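PDB 2O2X: D-glycero-beta-D-manno-heptose-1,7-bisphosphate 7-phosphatase from Mesorhizobium loti, which removes the phosphate at C-7 of D-glycero-beta-D-manno-heptose 1,7-bisphosphate, a magnesium-dependent step in the making of ADP-L-glycero-beta-D-manno-heptose. Local coordinates for residues I65-N69 with G109-D113; Q81-R86 with A119-V125; V181-A185 with R194-D198. The contacts are given in a common frame with arbitrary orientation. Where two conformers were deposited one is given. Numbering follows the deposited sequence.

Contact 1. Residues I65-N69 with G109-D113; sequences IATAN and GVFVD
Asn69, on helix 62-71, reads the backbone of Phe111 through both ends of its carboxamide. Residues 65-69 are regular alpha helix, with Asn69 N bonded to Ile65 O at 2.9 Å. Residues 109-113 start at Gly109, which closes helix 91-107 in a Schellman motif; its phi of 79° is a value glycine adopts readily. From Val110 to Val112 the chain is extended (phi -120° to -151°, psi 164° to 169°) and passes the helix with Ala66 CA 5.6 Å from Val110 CA. Asn69, with chi1 m and chi2 162°, accepts from Phe111 N at OD1 (3.0 Å) and donates from ND2 to Phe111 O (2.9 Å). This two-point pairing imitates a neighbouring strand, and asparagine suits it because its amide offers donor and acceptor side by side. The contact packs a helix flanking the Rossmann-like HAD sheet on the loop between helix 91-107 and strand 114-118. OD1 and ND2 each have a second partner, a water. One water donates to Asn69 OD1 (2.7 Å) and Gly109 O (2.8 Å); another accepts from Asn69 ND2 (3.1 Å) and donates to Asp113 OD2 (2.7 Å). Asp113 also takes Val75 N at OD2 and forms a salt bridge with Arg25 through OD1. Phe111, chi1 p, lays one ring face over Asn69 CG, while Arg25 makes a cation-pi contact with the ring. Next to the polar pairing, Ile65 CG2 meets Val110 CB at 3.7 Å and Ala66 CB meets Val110 CG1 at 3.8 Å; the small alanine leaves room for the valine.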
loop_
_atom_site.group_PDB
_atom_site.type_symbol
_atom_site.label_atom_id
_atom_site.label_comp_id
_atom_site.label_asym_id
_atom_site.label_seq_id
_atom_site.Cartn_x
_atom_site.Cartn_y
_atom_site.Cartn_z
ATOM N N ILE A 65 -4.005 -8.475 -6.409
ATOM C CA ILE A 65 -5.006 -7.435 -6.532
ATOM C C ILE A 65 -6.313 -8.021 -7.093
ATOM O O ILE A 65 -7.377 -7.762 -6.557
ATOM C CB ILE A 65 -4.499 -6.255 -7.400
ATOM C CG1 ILE A 65 -3.200 -5.666 -6.832
ATOM C CG2 ILE A 65 -5.540 -5.147 -7.461
ATOM C CD1 ILE A 65 -2.610 -4.586 -7.670
ATOM N N ALA A 66 -6.204 -8.818 -8.148
ATOM C CA ALA A 66 -7.395 -9.463 -8.725
ATOM C C ALA A 66 -8.149 -10.302 -7.694
ATOM O O ALA A 66 -9.381 -10.264 -7.601
ATOM C CB ALA A 66 -6.989 -10.327 -9.890
ATOM N N THR A 67 -7.418 -11.072 -6.900
ATOM C CA THR A 67 -8.027 -11.916 -5.878
ATOM C C THR A 67 -8.771 -11.103 -4.833
ATOM O O THR A 67 -9.886 -11.432 -4.469
ATOM C CB THR A 67 -6.956 -12.842 -5.231
ATOM O OG1 THR A 67 -6.424 -13.717 -6.237
ATOM C CG2 THR A 67 -7.512 -13.662 -4.146
ATOM N N ALA A 68 -8.148 -10.039 -4.342
ATOM C CA ALA A 68 -8.788 -9.146 -3.376
ATOM C C ALA A 68 -10.025 -8.507 -3.999
ATOM O O ALA A 68 -11.098 -8.440 -3.371
ATOM C CB ALA A 68 -7.810 -8.071 -2.915
ATOM N N ASN A 69 -9.881 -8.007 -5.215
ATOM C CA ASN A 69 -11.007 -7.378 -5.912
ATOM C C ASN A 69 -12.218 -8.343 -5.938
ATOM O O ASN A 69 -13.342 -7.965 -5.581
ATOM C CB ASN A 69 -10.687 -6.977 -7.365
ATOM C CG ASN A 69 -9.662 -5.841 -7.531
ATOM O OD1 ASN A 69 -9.096 -5.686 -8.624
ATOM N ND2 ASN A 69 -9.437 -5.032 -6.476
ATOM N N GLY A 109 -7.455 -5.059 -15.752
ATOM C CA GLY A 109 -8.733 -5.402 -15.185
ATOM C C GLY A 109 -8.769 -5.443 -13.675
ATOM O O GLY A 109 -9.620 -6.125 -13.087
ATOM N N VAL A 110 -7.856 -4.719 -13.026
ATOM C CA VAL A 110 -7.805 -4.699 -11.555
ATOM C C VAL A 110 -7.819 -3.250 -11.067
ATOM O O VAL A 110 -7.625 -2.308 -11.846
ATOM C CB VAL A 110 -6.601 -5.513 -10.968
ATOM C CG1 VAL A 110 -6.584 -6.947 -11.550
ATOM C CG2 VAL A 110 -5.256 -4.831 -11.248
ATOM N N PHE A 111 -8.104 -3.088 -9.786
ATOM C CA PHE A 111 -8.253 -1.755 -9.228
ATOM C C PHE A 111 -7.873 -1.701 -7.755
ATOM O O PHE A 111 -7.731 -2.724 -7.081
ATOM C CB PHE A 111 -9.694 -1.261 -9.406
ATOM C CG PHE A 111 -10.699 -2.285 -9.124
ATOM C CD1 PHE A 111 -11.079 -2.570 -7.831
ATOM C CD2 PHE A 111 -11.264 -3.029 -10.157
ATOM C CE1 PHE A 111 -12.033 -3.559 -7.559
ATOM C CE2 PHE A 111 -12.212 -4.002 -9.892
ATOM C CZ PHE A 111 -12.596 -4.270 -8.596
ATOM N N VAL A 112 -7.715 -0.471 -7.281
ATOM C CA VAL A 112 -7.542 -0.223 -5.859
ATOM C C VAL A 112 -8.677 0.689 -5.387
ATOM O O VAL A 112 -9.453 1.227 -6.196
ATOM C CB VAL A 112 -6.175 0.379 -5.528
ATOM C CG1 VAL A 112 -5.030 -0.432 -6.175
ATOM C CG2 VAL A 112 -6.072 1.818 -5.920
ATOM N N ASP A 113 -8.785 0.830 -4.070
ATOM C CA ASP A 113 -9.916 1.520 -3.425
ATOM C C ASP A 113 -9.542 2.750 -2.607
ATOM O O ASP A 113 -10.388 3.587 -2.289
ATOM C CB ASP A 113 -10.660 0.504 -2.596
ATOM C CG ASP A 113 -11.150 -0.642 -3.450
ATOM O OD1 ASP A 113 -12.042 -0.357 -4.313
ATOM O OD2 ASP A 113 -10.614 -1.773 -3.334
HETATM O O HOH W 1 -11.145 -4.374 -3.986
HETATM O O HOH W 2 -10.298 -7.146 -10.587
#

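Contact 2. Residues Q81-R86 with A119-V125; sequences QSGIAR and AYHEAGV
Ala119, Arg86 and Ala85 bury the most surface where the short, weakly bonded helix 82-85 packs on the irregular segment 119-125. Gln81 CA and Ala119 CA lie 4.7 Å apart, Arg86 CA and Gly124 CA 4.2 Å. Ala119 follows strand 114-118; its CA makes a CH...O contact with Gln81 O (3.4 Å) and its CB touches Ile84 CB (3.7 Å), an approach a small side chain permits. Ala85 points its methyl toward residues 119-125, with CB 3.1 Å from Ala119 O, and Ala85 O accepts from Val125 N (3.0 Å). Gly124 ends a type I turn begun at His121; a CB would clash with that methyl. Arg86 (chi1 m, chi2 t, chi3 92°) lays its guanidinium flat on the ring of His121 (chi1 t), centres 4.5 Å apart and planes at 19°. A water bridges Arg86 NE (3.1 Å) and Ala123 O (2.8 Å). The helix follows strand 75-80 in the HAD core, and Gln81 and Ser82 belong, by similarity, to the substrate site; Gln81 NE2 hydrogen-bonds to Thr79 OG1 and Asp39 OD2. Because His121 ND1 accepts from Ala123 N (2.9 Å), ND1 carries no proton, so the ring facing the arginine is not the doubly protonated, cationic form.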
loop_
_atom_site.group_PDB
_atom_site.type_symbol
_atom_site.label_atom_id
_atom_site.label_comp_id
_atom_site.label_asym_id
_atom_site.label_seq_id
_atom_site.Cartn_x
_atom_site.Cartn_y
_atom_site.Cartn_z
ATOM N N GLN A 81 6.596 8.714 -0.063
ATOM C CA GLN A 81 7.100 9.466 -1.198
ATOM C C GLN A 81 8.094 10.518 -0.729
ATOM O O GLN A 81 7.869 11.742 -0.873
ATOM C CB GLN A 81 5.912 10.073 -1.959
ATOM C CG GLN A 81 4.999 9.023 -2.605
ATOM C CD GLN A 81 5.605 8.401 -3.839
ATOM O OE1 GLN A 81 6.173 9.103 -4.692
ATOM N NE2 GLN A 81 5.480 7.081 -3.964
ATOM N N SER A 82 9.214 10.060 -0.179
ATOM C CA SER A 82 10.205 10.972 0.405
ATOM C C SER A 82 10.828 11.896 -0.614
ATOM O O SER A 82 11.345 12.946 -0.237
ATOM C CB SER A 82 11.314 10.188 1.098
ATOM O OG SER A 82 12.134 9.527 0.149
ATOM N N GLY A 83 10.770 11.548 -1.893
ATOM C CA GLY A 83 11.343 12.404 -2.921
ATOM C C GLY A 83 10.711 13.779 -2.911
ATOM O O GLY A 83 11.331 14.743 -3.348
ATOM N N ILE A 84 9.465 13.885 -2.430
ATOM C CA ILE A 84 8.781 15.164 -2.343
ATOM C C ILE A 84 9.452 16.066 -1.312
ATOM O O ILE A 84 9.769 17.206 -1.626
ATOM C CB ILE A 84 7.246 14.964 -2.092
ATOM C CG1 ILE A 84 6.646 14.238 -3.299
ATOM C CG2 ILE A 84 6.552 16.300 -1.881
ATOM C CD1 ILE A 84 5.212 13.813 -3.156
ATOM N N ALA A 85 9.714 15.566 -0.113
ATOM C CA ALA A 85 10.434 16.345 0.891
ATOM C C ALA A 85 11.834 16.721 0.437
ATOM O O ALA A 85 12.380 17.760 0.858
ATOM C CB ALA A 85 10.510 15.604 2.199
ATOM N N ARG A 86 12.427 15.846 -0.362
ATOM C CA ARG A 86 13.816 16.018 -0.818
ATOM C C ARG A 86 13.947 16.894 -2.055
ATOM O O ARG A 86 15.050 17.163 -2.515
ATOM C CB ARG A 86 14.421 14.655 -1.049
ATOM C CG ARG A 86 14.393 13.834 0.221
ATOM C CD ARG A 86 14.696 12.398 0.007
ATOM N NE ARG A 86 16.111 12.157 0.169
ATOM C CZ ARG A 86 16.613 10.993 0.563
ATOM N NH1 ARG A 86 15.813 9.948 0.810
ATOM N NH2 ARG A 86 17.918 10.878 0.699
ATOM N N ALA A 119 4.880 12.326 2.368
ATOM C CA ALA A 119 6.074 12.967 1.788
ATOM C C ALA A 119 7.192 13.206 2.792
ATOM O O ALA A 119 8.344 13.394 2.388
ATOM C CB ALA A 119 5.696 14.272 1.160
ATOM N N TYR A 120 6.860 13.272 4.073
ATOM C CA TYR A 120 7.804 13.750 5.082
ATOM C C TYR A 120 9.024 12.849 5.218
ATOM O O TYR A 120 8.908 11.613 5.266
ATOM C CB TYR A 120 7.120 13.819 6.436
ATOM C CG TYR A 120 5.935 14.769 6.512
ATOM C CD1 TYR A 120 6.070 16.118 6.198
ATOM C CD2 TYR A 120 4.685 14.327 6.935
ATOM C CE1 TYR A 120 4.968 17.004 6.290
ATOM C CE2 TYR A 120 3.588 15.206 7.036
ATOM C CZ TYR A 120 3.746 16.529 6.717
ATOM O OH TYR A 120 2.660 17.381 6.802
ATOM N N HIS A 121 10.211 13.443 5.309
ATOM C CA HIS A 121 11.426 12.658 5.483
ATOM C C HIS A 121 12.496 13.479 6.171
ATOM O O HIS A 121 12.640 14.662 5.873
ATOM C CB HIS A 121 11.916 12.171 4.113
ATOM C CG HIS A 121 13.034 11.171 4.160
ATOM N ND1 HIS A 121 14.367 11.530 4.235
ATOM C CD2 HIS A 121 13.012 9.820 4.106
ATOM C CE1 HIS A 121 15.111 10.435 4.243
ATOM N NE2 HIS A 121 14.315 9.383 4.156
ATOM N N GLU A 122 13.295 12.810 6.995
ATOM C CA GLU A 122 14.378 13.459 7.790
ATOM C C GLU A 122 15.421 14.180 6.950
ATOM O O GLU A 122 16.001 15.181 7.410
ATOM C CB GLU A 122 15.065 12.429 8.684
ATOM C CG GLU A 122 15.793 11.323 7.967
ATOM C CD GLU A 122 17.247 11.627 7.674
ATOM O OE1 GLU A 122 17.817 12.582 8.267
ATOM O OE2 GLU A 122 17.833 10.880 6.852
ATOM N N ALA A 123 15.667 13.684 5.737
ATOM C CA ALA A 123 16.664 14.249 4.845
ATOM C C ALA A 123 16.095 15.255 3.875
ATOM O O ALA A 123 16.730 15.644 2.898
ATOM C CB ALA A 123 17.392 13.130 4.091
ATOM N N GLY A 124 14.883 15.725 4.144
ATOM C CA GLY A 124 14.259 16.677 3.309
ATOM C C GLY A 124 14.918 18.019 3.459
ATOM O O GLY A 124 15.815 18.228 4.292
ATOM N N VAL A 125 14.482 18.929 2.645
ATOM C CA VAL A 125 14.904 20.299 2.838
ATOM C C VAL A 125 13.674 21.170 2.884
ATOM O O VAL A 125 12.840 21.157 2.002
ATOM C CB VAL A 125 15.940 20.753 1.810
ATOM C CG1 VAL A 125 15.420 20.629 0.383
ATOM C CG2 VAL A 125 16.410 22.178 2.140
HETATM O O HOH W 3 17.756 14.721 0.490
#

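Contact 3. Residues V181-A185 with R194-D198; sequences VDGEA and RPLRD
Val181 ends strand 177-181 and forms a parallel bridge with Leu196, their CA atoms 4.7 Å apart. Both side chains lie on the same face of the sheet, where Val181 CG2 and Leu196 CD2 meet at 4.0 Å; Val160 and Met61 extend this apolar patch, suiting branched aliphatic residues. Val181 CA makes a CH...O contact with Leu196 O (3.6 Å). That carbonyl also accepts a hydrogen bond from Asp182 N (2.9 Å, angle 169°). Asp182 then turns the chain with positive phi (63/18), a left-handed conformation that aspartate tolerates better than most non-glycine residues. Its carboxylate is linked to residues 194-198 by water: one water donates to Asp182 OD1 (2.7 Å) and Arg197 O (2.9 Å), another to Leu196 O (2.7 Å) and only weakly to Asp182 OD1 (3.3 Å). Gly183, extended again, sets its O 3.3 Å from both Pro195 CB and Arg197 CD, over one face of the Arg197 guanidinium but without a hydrogen-bond partner. Arg197 (chi1 m, chi2 t, chi3 m) instead makes its salt bridge with Glu201 of helix 199-211, leaving its aliphatic part to pack on the loop. Glu184 directs its CB away, its CA 4.4 Å from Arg197 NH1. Ala185 finishes the segment with CB 3.7 Å from Pro195 CD, a small methyl against the proline ring. Parallel pairing of strand 177-181 with 191-196, while the intervening strand 186-188 lies antiparallel beyond, is an extension at the edge of the Rossmann-like HAD sheet; Val181 touches Asp162, a magnesium ligand by similarity.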
loop_
_atom_site.group_PDB
_atom_site.type_symbol
_atom_site.label_atom_id
_atom_site.label_comp_id
_atom_site.label_asym_id
_atom_site.label_seq_id
_atom_site.Cartn_x
_atom_site.Cartn_y
_atom_site.Cartn_z
ATOM N N VAL A 181 7.967 -8.928 -0.159
ATOM C CA VAL A 181 8.451 -9.145 -1.530
ATOM C C VAL A 181 9.952 -9.342 -1.533
ATOM O O VAL A 181 10.669 -8.496 -1.024
ATOM C CB VAL A 181 8.083 -7.931 -2.400
ATOM C CG1 VAL A 181 8.752 -8.007 -3.787
ATOM C CG2 VAL A 181 6.571 -7.839 -2.537
ATOM N N ASP A 182 10.398 -10.475 -2.097
ATOM C CA ASP A 182 11.800 -10.844 -2.213
ATOM C C ASP A 182 12.480 -11.033 -0.864
ATOM O O ASP A 182 13.699 -11.024 -0.791
ATOM C CB ASP A 182 12.568 -9.826 -3.074
ATOM C CG ASP A 182 12.056 -9.752 -4.497
ATOM O OD1 ASP A 182 11.518 -10.748 -5.010
ATOM O OD2 ASP A 182 12.182 -8.651 -5.091
ATOM N N GLY A 183 11.708 -11.213 0.198
ATOM C CA GLY A 183 12.267 -11.268 1.535
ATOM C C GLY A 183 12.150 -12.631 2.198
ATOM O O GLY A 183 11.455 -13.549 1.713
ATOM N N GLU A 184 12.793 -12.740 3.369
ATOM C CA GLU A 184 12.802 -13.948 4.177
ATOM C C GLU A 184 11.679 -13.978 5.205
ATOM O O GLU A 184 11.214 -12.932 5.679
ATOM C CB GLU A 184 14.146 -14.084 4.926
ATOM C CG GLU A 184 15.317 -14.271 4.007
ATOM C CD GLU A 184 16.629 -14.527 4.748
ATOM O OE1 GLU A 184 16.869 -13.877 5.783
ATOM O OE2 GLU A 184 17.445 -15.338 4.248
ATOM N N ALA A 185 11.330 -15.188 5.624
ATOM C CA ALA A 185 10.322 -15.404 6.635
ATOM C C ALA A 185 10.827 -14.974 8.027
ATOM O O ALA A 185 12.019 -15.072 8.334
ATOM C CB ALA A 185 9.959 -16.867 6.680
ATOM N N ARG A 194 5.872 -13.222 6.119
ATOM C CA ARG A 194 5.783 -14.340 5.196
ATOM C C ARG A 194 6.636 -14.002 3.980
ATOM O O ARG A 194 6.582 -12.881 3.480
ATOM C CB ARG A 194 4.328 -14.557 4.761
ATOM C CG ARG A 194 3.338 -14.704 5.890
ATOM C CD ARG A 194 3.551 -15.959 6.665
ATOM N NE ARG A 194 2.491 -16.175 7.639
ATOM C CZ ARG A 194 2.537 -17.135 8.556
ATOM N NH1 ARG A 194 3.599 -17.924 8.620
ATOM N NH2 ARG A 194 1.532 -17.266 9.429
ATOM N N PRO A 195 7.427 -14.945 3.480
ATOM C CA PRO A 195 8.260 -14.655 2.321
ATOM C C PRO A 195 7.419 -14.563 1.038
ATOM O O PRO A 195 6.432 -15.263 0.917
ATOM C CB PRO A 195 9.210 -15.857 2.274
ATOM C CG PRO A 195 8.430 -16.942 2.858
ATOM C CD PRO A 195 7.581 -16.345 3.935
ATOM N N LEU A 196 7.780 -13.664 0.134
ATOM C CA LEU A 196 7.115 -13.589 -1.184
ATOM C C LEU A 196 8.153 -13.533 -2.303
ATOM O O LEU A 196 8.474 -12.475 -2.835
ATOM C CB LEU A 196 6.140 -12.409 -1.230
ATOM C CG LEU A 196 5.234 -12.238 -2.466
ATOM C CD1 LEU A 196 4.515 -13.526 -2.831
ATOM C CD2 LEU A 196 4.247 -11.096 -2.278
ATOM N N ARG A 197 8.677 -14.704 -2.671
ATOM C CA ARG A 197 9.810 -14.786 -3.572
ATOM C C ARG A 197 9.539 -15.564 -4.841
ATOM O O ARG A 197 10.310 -15.443 -5.774
ATOM C CB ARG A 197 10.996 -15.452 -2.875
ATOM C CG ARG A 197 11.448 -14.699 -1.617
ATOM C CD ARG A 197 12.398 -15.508 -0.774
ATOM N NE ARG A 197 11.743 -16.658 -0.169
ATOM C CZ ARG A 197 12.254 -17.399 0.818
ATOM N NH1 ARG A 197 13.471 -17.158 1.298
ATOM N NH2 ARG A 197 11.553 -18.400 1.326
ATOM N N ASP A 198 8.465 -16.342 -4.880
ATOM C CA ASP A 198 8.221 -17.232 -6.014
ATOM C C ASP A 198 6.707 -17.463 -6.099
ATOM O O ASP A 198 5.948 -16.882 -5.331
ATOM C CB ASP A 198 9.048 -18.514 -5.883
ATOM C CG ASP A 198 8.700 -19.338 -4.671
ATOM O OD1 ASP A 198 7.623 -19.174 -4.071
ATOM O OD2 ASP A 198 9.528 -20.202 -4.290
HETATM O O HOH W 4 8.308 -11.446 -5.371
HETATM O O HOH W 5 12.229 -13.326 -5.387
#

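None of the three contacts is wholly core: contacts 1 and 2 are partly buried, contact 3 lies at the surface. Contacts 1 and 2 sit on opposite sides of the chain's centre, centres about 29 Å apart, yet flank the same strand, 114-118: residues 109-113 lead into it and 119-125 leave it. Their segments alternate along the sequence, whereas contact 3 follows both and joins neighbouring strands 177-181 and 191-196 near one end of the sheet. In contact 1 a side-chain amide supplies the polar pairing; in contact 2 one backbone bond accompanies close alanine packing and an arginine-histidine stack; in contact 3 a strand bridge leads into an exposed loop. Waters bridge all three.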